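ESX secretion system protein EccC (Thermomonospora curvata, PDB 4NH0) forms part of the ESX (type VII) secretion system as a multi-domain ATPase with weak intrinsic activity, and might be the translocase subunit for exported EsxA and EsxB. Local coordinates at residues 303-317 with 471-483. Numbering follows the deposited sequence.
With SO4 (sulfate ion), chain C.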
loop_
_atom_site.group_PDB
_atom_site.type_symbol
_atom_site.label_atom_id
_atom_site.label_comp_id
_atom_site.label_asym_id
_atom_site.label_seq_id
_atom_site.Cartn_x
_atom_site.Cartn_y
_atom_site.Cartn_z
ATOM N N MET A 303 -9.868 15.875 52.839
ATOM C CA MET A 303 -9.208 14.683 52.305
ATOM C C MET A 303 -8.664 14.857 50.886
ATOM O O MET A 303 -8.350 13.876 50.217
ATOM C CB MET A 303 -10.163 13.487 52.361
ATOM C CG MET A 303 -10.337 12.921 53.763
ATOM S SD MET A 303 -11.534 11.579 53.865
ATOM C CE MET A 303 -13.018 12.485 54.285
ATOM N N GLY A 304 -8.547 16.105 50.441
ATOM C CA GLY A 304 -7.901 16.428 49.179
ATOM C C GLY A 304 -8.484 15.799 47.927
ATOM O O GLY A 304 -9.425 15.009 47.994
ATOM N N PRO A 305 -7.922 16.154 46.763
ATOM C CA PRO A 305 -8.389 15.660 45.464
ATOM C C PRO A 305 -8.019 14.204 45.206
ATOM O O PRO A 305 -8.853 13.435 44.731
ATOM C CB PRO A 305 -7.673 16.577 44.461
ATOM C CG PRO A 305 -7.176 17.741 45.265
ATOM C CD PRO A 305 -6.881 17.182 46.614
ATOM N N HIS A 306 -6.783 13.830 45.520
ATOM C CA HIS A 306 -6.273 12.512 45.161
ATOM C C HIS A 306 -5.919 11.674 46.383
ATOM O O HIS A 306 -5.694 12.207 47.469
ATOM C CB HIS A 306 -5.051 12.658 44.258
ATOM C CG HIS A 306 -5.148 13.805 43.302
ATOM N ND1 HIS A 306 -5.861 13.735 42.125
ATOM C CD2 HIS A 306 -4.630 15.054 43.354
ATOM C CE1 HIS A 306 -5.775 14.891 41.492
ATOM N NE2 HIS A 306 -5.033 15.709 42.216
ATOM N N GLY A 307 -5.867 10.359 46.197
ATOM C CA GLY A 307 -5.571 9.450 47.288
ATOM C C GLY A 307 -4.960 8.132 46.857
ATOM O O GLY A 307 -4.859 7.840 45.666
ATOM N N LEU A 308 -4.560 7.329 47.838
ATOM C CA LEU A 308 -3.881 6.066 47.577
ATOM C C LEU A 308 -4.462 4.931 48.415
ATOM O O LEU A 308 -4.825 5.126 49.574
ATOM C CB LEU A 308 -2.380 6.214 47.848
ATOM C CG LEU A 308 -1.518 4.955 47.929
ATOM C CD1 LEU A 308 -0.230 5.141 47.153
ATOM C CD2 LEU A 308 -1.214 4.619 49.379
ATOM N N CYS A 309 -4.546 3.744 47.820
ATOM C CA CYS A 309 -5.058 2.570 48.517
ATOM C C CYS A 309 -4.134 1.371 48.347
ATOM O O CYS A 309 -3.800 0.989 47.228
ATOM C CB CYS A 309 -6.459 2.219 48.018
ATOM S SG CYS A 309 -7.058 0.611 48.575
ATOM N N ILE A 310 -3.725 0.779 49.463
ATOM C CA ILE A 310 -2.861 -0.394 49.435
ATOM C C ILE A 310 -3.516 -1.555 50.172
ATOM O O ILE A 310 -4.044 -1.384 51.270
ATOM C CB ILE A 310 -1.483 -0.098 50.059
ATOM C CG1 ILE A 310 -0.765 0.994 49.268
ATOM C CG2 ILE A 310 -0.630 -1.355 50.107
ATOM C CD1 ILE A 310 -0.558 0.655 47.808
ATOM N N GLY A 311 -3.490 -2.732 49.559
ATOM C CA GLY A 311 -4.054 -3.919 50.168
ATOM C C GLY A 311 -3.584 -5.182 49.479
ATOM O O GLY A 311 -3.792 -5.360 48.279
ATOM N N ALA A 312 -2.946 -6.065 50.240
ATOM C CA ALA A 312 -2.457 -7.328 49.702
ATOM C C ALA A 312 -3.615 -8.237 49.311
ATOM O O ALA A 312 -4.780 -7.901 49.521
ATOM C CB ALA A 312 -1.554 -8.019 50.708
ATOM N N THR A 313 -3.289 -9.393 48.741
ATOM C CA THR A 313 -4.306 -10.339 48.298
ATOM C C THR A 313 -5.113 -10.878 49.473
ATOM O O THR A 313 -4.553 -11.416 50.426
ATOM C CB THR A 313 -3.681 -11.518 47.534
ATOM O OG1 THR A 313 -2.992 -11.028 46.376
ATOM C CG2 THR A 313 -4.756 -12.500 47.098
ATOM N N GLY A 314 -6.430 -10.724 49.400
ATOM C CA GLY A 314 -7.313 -11.218 50.440
ATOM C C GLY A 314 -7.748 -10.138 51.409
ATOM O O GLY A 314 -8.467 -10.410 52.370
ATOM N N SER A 315 -7.313 -8.908 51.159
ATOM C CA SER A 315 -7.674 -7.784 52.013
ATOM C C SER A 315 -8.964 -7.128 51.538
ATOM O O SER A 315 -9.505 -6.246 52.202
ATOM C CB SER A 315 -6.545 -6.755 52.054
ATOM O OG SER A 315 -6.230 -6.295 50.752
ATOM N N GLY A 316 -9.453 -7.564 50.381
ATOM C CA GLY A 316 -10.685 -7.036 49.827
ATOM C C GLY A 316 -10.481 -5.743 49.065
ATOM O O GLY A 316 -11.407 -4.944 48.927
ATOM N N LYS A 317 -9.263 -5.536 48.570
ATOM C CA LYS A 317 -8.934 -4.342 47.797
ATOM C C LYS A 317 -9.828 -4.222 46.572
ATOM O O LYS A 317 -10.303 -3.138 46.242
ATOM C CB LYS A 317 -7.465 -4.363 47.372
ATOM C CG LYS A 317 -7.049 -3.174 46.519
ATOM C CD LYS A 317 -5.602 -3.291 46.067
ATOM C CE LYS A 317 -5.393 -4.516 45.193
ATOM N NZ LYS A 317 -6.257 -4.491 43.981
ATOM N N THR A 471 3.215 13.850 48.166
ATOM C CA THR A 471 2.640 15.120 48.591
ATOM C C THR A 471 1.209 15.279 48.084
ATOM O O THR A 471 0.325 15.720 48.819
ATOM C CB THR A 471 3.483 16.311 48.096
ATOM O OG1 THR A 471 4.838 16.155 48.535
ATOM C CG2 THR A 471 2.928 17.622 48.632
ATOM N N HIS A 472 0.988 14.907 46.828
ATOM C CA HIS A 472 -0.300 15.121 46.177
ATOM C C HIS A 472 -1.362 14.123 46.630
ATOM O O HIS A 472 -2.558 14.369 46.478
ATOM C CB HIS A 472 -0.136 15.049 44.658
ATOM C CG HIS A 472 0.913 15.973 44.122
ATOM N ND1 HIS A 472 2.238 15.611 44.013
ATOM C CD2 HIS A 472 0.833 17.248 43.673
ATOM C CE1 HIS A 472 2.928 16.620 43.515
ATOM N NE2 HIS A 472 2.100 17.626 43.300
ATOM N N LEU A 473 -0.924 12.999 47.182
ATOM C CA LEU A 473 -1.853 11.993 47.683
ATOM C C LEU A 473 -2.325 12.357 49.085
ATOM O O LEU A 473 -1.635 12.102 50.067
ATOM C CB LEU A 473 -1.199 10.612 47.676
ATOM C CG LEU A 473 -0.926 10.059 46.276
ATOM C CD1 LEU A 473 -0.192 8.733 46.342
ATOM C CD2 LEU A 473 -2.227 9.915 45.506
ATOM N N SER A 474 -3.505 12.959 49.166
ATOM C CA SER A 474 -4.030 13.442 50.436
ATOM C C SER A 474 -4.477 12.303 51.344
ATOM O O SER A 474 -3.831 12.014 52.350
ATOM C CB SER A 474 -5.190 14.404 50.196
ATOM O OG SER A 474 -4.840 15.389 49.240
ATOM N N TYR A 475 -5.586 11.660 50.993
ATOM C CA TYR A 475 -6.107 10.569 51.807
ATOM C C TYR A 475 -5.417 9.256 51.468
ATOM O O TYR A 475 -4.995 9.041 50.334
ATOM C CB TYR A 475 -7.624 10.432 51.635
ATOM C CG TYR A 475 -8.090 10.053 50.244
ATOM C CD1 TYR A 475 -8.289 11.021 49.269
ATOM C CD2 TYR A 475 -8.356 8.731 49.914
ATOM C CE1 TYR A 475 -8.727 10.684 48.005
ATOM C CE2 TYR A 475 -8.792 8.384 48.648
ATOM C CZ TYR A 475 -8.975 9.365 47.699
ATOM O OH TYR A 475 -9.408 9.029 46.439
ATOM N N ARG A 476 -5.291 8.385 52.462
ATOM C CA ARG A 476 -4.630 7.102 52.272
ATOM C C ARG A 476 -5.420 5.986 52.942
ATOM O O ARG A 476 -5.648 6.014 54.150
ATOM C CB ARG A 476 -3.201 7.152 52.820
ATOM C CG ARG A 476 -2.271 8.077 52.049
ATOM C CD ARG A 476 -0.859 8.049 52.606
ATOM N NE ARG A 476 0.028 8.983 51.921
ATOM C CZ ARG A 476 1.280 9.237 52.286
ATOM N NH1 ARG A 476 1.811 8.623 53.336
ATOM N NH2 ARG A 476 2.007 10.106 51.597
ATOM N N ILE A 477 -5.844 5.010 52.148
ATOM C CA ILE A 477 -6.583 3.870 52.672
ATOM C C ILE A 477 -5.685 2.645 52.745
ATOM O O ILE A 477 -5.257 2.115 51.720
ATOM C CB ILE A 477 -7.815 3.542 51.811
ATOM C CG1 ILE A 477 -8.777 4.728 51.785
ATOM C CG2 ILE A 477 -8.518 2.305 52.340
ATOM C CD1 ILE A 477 -10.075 4.446 51.070
ATOM N N GLY A 478 -5.401 2.199 53.962
ATOM C CA GLY A 478 -4.523 1.065 54.163
ATOM C C GLY A 478 -5.241 -0.168 54.669
ATOM O O GLY A 478 -5.612 -0.247 55.839
ATOM N N LEU A 479 -5.442 -1.134 53.780
ATOM C CA LEU A 479 -5.971 -2.430 54.175
ATOM C C LEU A 479 -4.837 -3.280 54.733
ATOM O O LEU A 479 -3.776 -2.758 55.070
ATOM C CB LEU A 479 -6.640 -3.130 52.994
ATOM C CG LEU A 479 -7.738 -2.336 52.285
ATOM C CD1 LEU A 479 -8.388 -3.176 51.203
ATOM C CD2 LEU A 479 -8.774 -1.850 53.283
ATOM N N ARG A 480 -5.054 -4.587 54.829
ATOM C CA ARG A 480 -4.014 -5.476 55.330
ATOM C C ARG A 480 -2.843 -5.536 54.356
ATOM O O ARG A 480 -2.969 -6.062 53.251
ATOM C CB ARG A 480 -4.571 -6.878 55.576
ATOM C CG ARG A 480 -3.535 -7.861 56.091
ATOM C CD ARG A 480 -4.172 -9.179 56.488
ATOM N NE ARG A 480 -4.994 -9.728 55.415
ATOM C CZ ARG A 480 -4.505 -10.303 54.322
ATOM N NH1 ARG A 480 -3.194 -10.398 54.150
ATOM N NH2 ARG A 480 -5.326 -10.778 53.397
ATOM N N THR A 481 -1.706 -4.988 54.773
ATOM C CA THR A 481 -0.521 -4.940 53.924
ATOM C C THR A 481 0.293 -6.224 54.026
ATOM O O THR A 481 -0.000 -7.094 54.845
ATOM C CB THR A 481 0.381 -3.748 54.285
ATOM O OG1 THR A 481 0.825 -3.875 55.642
ATOM C CG2 THR A 481 -0.376 -2.442 54.126
ATOM N N PHE A 482 1.318 -6.333 53.188
ATOM C CA PHE A 482 2.177 -7.511 53.178
ATOM C C PHE A 482 3.263 -7.416 54.241
ATOM O O PHE A 482 3.516 -8.376 54.965
ATOM C CB PHE A 482 2.813 -7.703 51.799
ATOM C CG PHE A 482 3.716 -8.902 51.710
ATOM C CD1 PHE A 482 3.200 -10.150 51.406
ATOM C CD2 PHE A 482 5.080 -8.780 51.927
ATOM C CE1 PHE A 482 4.025 -11.255 51.324
ATOM C CE2 PHE A 482 5.909 -9.882 51.847
ATOM C CZ PHE A 482 5.381 -11.121 51.544
ATOM N N SER A 483 3.912 -6.261 54.319
ATOM C CA SER A 483 4.981 -6.057 55.287
ATOM C C SER A 483 4.652 -4.911 56.231
ATOM O O SER A 483 3.691 -4.174 56.020
ATOM C CB SER A 483 6.307 -5.783 54.578
ATOM O OG SER A 483 6.383 -4.434 54.152
HETATM S S SO4 C . -8.141 -8.549 47.173
HETATM O O1 SO4 C . -8.030 -9.990 47.369
HETATM O O2 SO4 C . -7.186 -8.120 46.158
HETATM O O3 SO4 C . -9.495 -8.226 46.741
HETATM O O4 SO4 C . -7.854 -7.863 48.429
#
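Strands 306-310 and 473-479 run parallel as neighbours in the first FtsK domain's sheet, their short axes crossing at -38° and their backbones laddered through Leu308 N to Tyr475 O (3.1 Å), Ile477 N to Leu308 O, Ile310 N to Ile477 O and Leu479 N to Ile310 O. Gly307 lies under the Tyr475 ring: its CA sits 3.4 Å from the ring centroid, 12° off the normal, a CH-pi contact in which any CB would collide with Tyr475 CZ. Tyr475 CG stands between its own backbone N and carbonyl carbon (chi1 64°), which carries the ring across to lie over Gly307 of the neighbouring strand, with Met303 O in plane at its edge. Without the ring, as with an alanine at Tyr475, the cover over Gly307 CA would probably be lost and a gap opened beside Met303 O. On the side of the sheet to which Leu308 points, its CB meets Leu473 CD1 at 3.7 Å, branched apolar chains suited to a buried surface. Farther along, the Ala312 N to Arg480 O hydrogen bond (3.0 Å) continues the pairing. The Arg480 chain, bent at chi3, brings NH2 to Thr313 O (3.1 Å), from above the carbonyl plane. Ser315 CB lies over one guanidinium face and also packs on Leu479 CB. Lys317 NZ forms a salt bridge with Asp424. Leu479 and Arg480 thus pack and hydrogen-bond against the predicted ATP-binding P-loop, whose Gly314 and Lys317 amides bind a sulfate, consistent with a phosphate site.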